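Local coordinates for twitching motility protein PilT (Aquifex aeolicus, PDB 2EYU) that probably hydrolyses ATP as the motor that retracts type IV pili and so drives twitching motility, represented here by its C-terminal domain, at residues K10-P14 and V179-G183. The protein carries 1 engineered substitution. Numbering follows the deposited sequence.
Sequences KLGLP and VLAYG. Engineered in segment 179-183: G183 (natural residue Glu).
The carbonyl oxygen of G12 comes up to the ring of Y182 obliquely, its O atom 3.3 Å from CE2. It is a close van der Waals approach of an oxygen to a ring carbon, and no hydrogen bond joins the two segments anywhere; the rest is shape and apolar surface. On the loop side L13 contributes most. Its CD2 methyl sits over one face of the Y182 ring, 3.9 Å from the centroid and 28° off the ring normal, a CH-pi contact displaced toward the CG–CD2 side. That same methyl also meets L180, with CD2 of L13 3.7 Å from CD2 of L180, so one branch fills the corner between two strand residues on the same side of the sheet. Y182 reaches it with CG set between its backbone N and carbonyl carbon (chi1 57°), while the ring runs on past L13 to P14. There P14 meets the phenol end obliquely: CD lies 3.7 Å from CZ of Y182, and CG 3.3 Å from the Y182 OH. Earlier in the loop, the carbonyl O of L11 rests 3.6 Å from CB of L180; G12, with positive phi (89°), turns the chain between L11 and L13. Beyond the contact, L11 and L13 both pack on T41 of helix 38-52, and L13 also touches I166 of the neighbouring antiparallel strand 162-171. The loop leading into helix 16-19 thus lies over one face of strand 179-185, in the antiparallel part of the sheet of a P-loop NTPase fold, with L180 near, but not touching, the probable Walker A loop.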
ATOM      1  N   LYS A  10     -14.601  -1.155  -9.039  1.00 27.17           N
ATOM      2  CA  LYS A  10     -14.356  -0.141 -10.048  1.00 40.59           C
ATOM      3  C   LYS A  10     -12.895   0.300 -10.060  1.00 41.91           C
ATOM      4  O   LYS A  10     -12.528   1.112 -10.910  1.00 40.59           O
ATOM      5  CB  LYS A  10     -15.211   1.103  -9.803  1.00 40.39           C
ATOM      6  CG  LYS A  10     -16.619   0.860  -9.305  1.00 44.42           C
ATOM      7  CD  LYS A  10     -17.420   0.036 -10.299  1.00 47.13           C
ATOM      8  CE  LYS A  10     -17.489  -1.420  -9.867  1.00 55.29           C
ATOM      9  NZ  LYS A  10     -17.380  -2.364 -11.016  1.00 33.21           N
ATOM     10  N   LEU A  11     -12.085  -0.197  -9.133  1.00 43.50           N
ATOM     11  CA  LEU A  11     -10.717   0.293  -8.961  1.00 37.26           C
ATOM     12  C   LEU A  11      -9.785  -0.171 -10.060  1.00 34.70           C
ATOM     13  O   LEU A  11      -8.826   0.493 -10.459  1.00 32.19           O
ATOM     14  CB  LEU A  11     -10.203  -0.154  -7.586  1.00 34.42           C
ATOM     15  CG  LEU A  11      -9.721   0.930  -6.623  1.00 42.21           C
ATOM     16  CD1 LEU A  11     -10.677   2.111  -6.559  1.00 25.76           C
ATOM     17  CD2 LEU A  11      -9.522   0.355  -5.227  1.00 33.65           C
ATOM     18  N   GLY A  12     -10.003  -1.363 -10.634  1.00 39.93           N
ATOM     19  CA  GLY A  12      -9.047  -1.782 -11.659  1.00 46.83           C
ATOM     20  C   GLY A  12      -7.899  -2.550 -11.011  1.00 39.65           C
ATOM     21  O   GLY A  12      -6.885  -2.816 -11.645  1.00 37.62           O
ATOM     22  N   LEU A  13      -8.089  -2.886  -9.741  1.00 30.95           N
ATOM     23  CA  LEU A  13      -7.165  -3.693  -8.968  1.00 19.23           C
ATOM     24  C   LEU A  13      -7.754  -5.095  -8.831  1.00 31.32           C
ATOM     25  O   LEU A  13      -8.977  -5.246  -8.810  1.00 34.39           O
ATOM     26  CB  LEU A  13      -6.920  -3.080  -7.586  1.00 21.99           C
ATOM     27  CG  LEU A  13      -6.191  -1.731  -7.595  1.00 34.51           C
ATOM     28  CD1 LEU A  13      -6.549  -0.939  -6.350  1.00 30.97           C
ATOM     29  CD2 LEU A  13      -4.687  -1.947  -7.724  1.00 29.87           C
ATOM     30  N   PRO A  14      -6.932  -6.120  -8.752  1.00 27.14           N
ATOM     31  CA  PRO A  14      -7.463  -7.488  -8.683  1.00 29.60           C
ATOM     32  C   PRO A  14      -7.809  -7.906  -7.255  1.00 38.68           C
ATOM     33  O   PRO A  14      -7.256  -7.399  -6.280  1.00 25.94           O
ATOM     34  CB  PRO A  14      -6.318  -8.320  -9.245  1.00 36.02           C
ATOM     35  CG  PRO A  14      -5.217  -7.371  -9.573  1.00 41.01           C
ATOM     36  CD  PRO A  14      -5.462  -6.126  -8.759  1.00 33.31           C
ATOM     37  N   VAL A 179      -6.906   5.221 -16.170  1.00 30.64           N
ATOM     38  CA  VAL A 179      -6.777   3.828 -15.738  1.00 31.05           C
ATOM     39  C   VAL A 179      -5.729   3.740 -14.628  1.00 27.11           C
ATOM     40  O   VAL A 179      -4.738   4.468 -14.679  1.00 23.51           O
ATOM     41  CB  VAL A 179      -6.375   2.884 -16.871  1.00 38.25           C
ATOM     42  CG1 VAL A 179      -4.980   3.249 -17.357  1.00 63.86           C
ATOM     43  CG2 VAL A 179      -6.443   1.445 -16.379  1.00 29.90           C
ATOM     44  N   LEU A 180      -5.996   2.843 -13.678  1.00 24.96           N
ATOM     45  CA  LEU A 180      -5.034   2.582 -12.615  1.00 25.34           C
ATOM     46  C   LEU A 180      -3.964   1.611 -13.080  1.00 21.21           C
ATOM     47  O   LEU A 180      -4.322   0.493 -13.482  1.00 26.19           O
ATOM     48  CB  LEU A 180      -5.704   1.985 -11.364  1.00 25.95           C
ATOM     49  CG  LEU A 180      -5.215   2.600 -10.051  1.00 42.05           C
ATOM     50  CD1 LEU A 180      -6.235   3.599  -9.513  1.00 37.52           C
ATOM     51  CD2 LEU A 180      -4.919   1.508  -9.036  1.00 50.87           C
ATOM     52  N   ALA A 181      -2.727   2.057 -12.985  1.00 28.11           N
ATOM     53  CA  ALA A 181      -1.507   1.287 -13.179  1.00 23.77           C
ATOM     54  C   ALA A 181      -0.916   1.056 -11.779  1.00 22.80           C
ATOM     55  O   ALA A 181      -0.829   2.015 -11.006  1.00 26.62           O
ATOM     56  CB  ALA A 181      -0.548   1.994 -14.114  1.00 20.25           C
ATOM     57  N   TYR A 182      -0.589  -0.193 -11.482  1.00 21.11           N
ATOM     58  CA  TYR A 182      -0.156  -0.590 -10.152  1.00 28.51           C
ATOM     59  C   TYR A 182       0.961  -1.626 -10.217  1.00 24.59           C
ATOM     60  O   TYR A 182       1.027  -2.374 -11.193  1.00 20.96           O
ATOM     61  CB  TYR A 182      -1.308  -1.210  -9.345  1.00 23.04           C
ATOM     62  CG  TYR A 182      -1.953  -2.406 -10.020  1.00 20.50           C
ATOM     63  CD1 TYR A 182      -1.550  -3.712  -9.810  1.00 31.12           C
ATOM     64  CD2 TYR A 182      -3.019  -2.228 -10.899  1.00 19.09           C
ATOM     65  CE1 TYR A 182      -2.177  -4.762 -10.449  1.00 30.98           C
ATOM     66  CE2 TYR A 182      -3.655  -3.261 -11.548  1.00 22.27           C
ATOM     67  CZ  TYR A 182      -3.224  -4.545 -11.313  1.00 36.80           C
ATOM     68  OH  TYR A 182      -3.832  -5.607 -11.943  1.00 60.54           O
ATOM     69  N   GLY A 183       1.748  -1.629  -9.153  1.00 29.38           N
ATOM     70  CA  GLY A 183       2.713  -2.681  -8.848  1.00 34.61           C
ATOM     71  C   GLY A 183       2.186  -3.410  -7.614  1.00 30.95           C
ATOM     72  O   GLY A 183       1.473  -2.788  -6.827  1.00 26.43           O
TER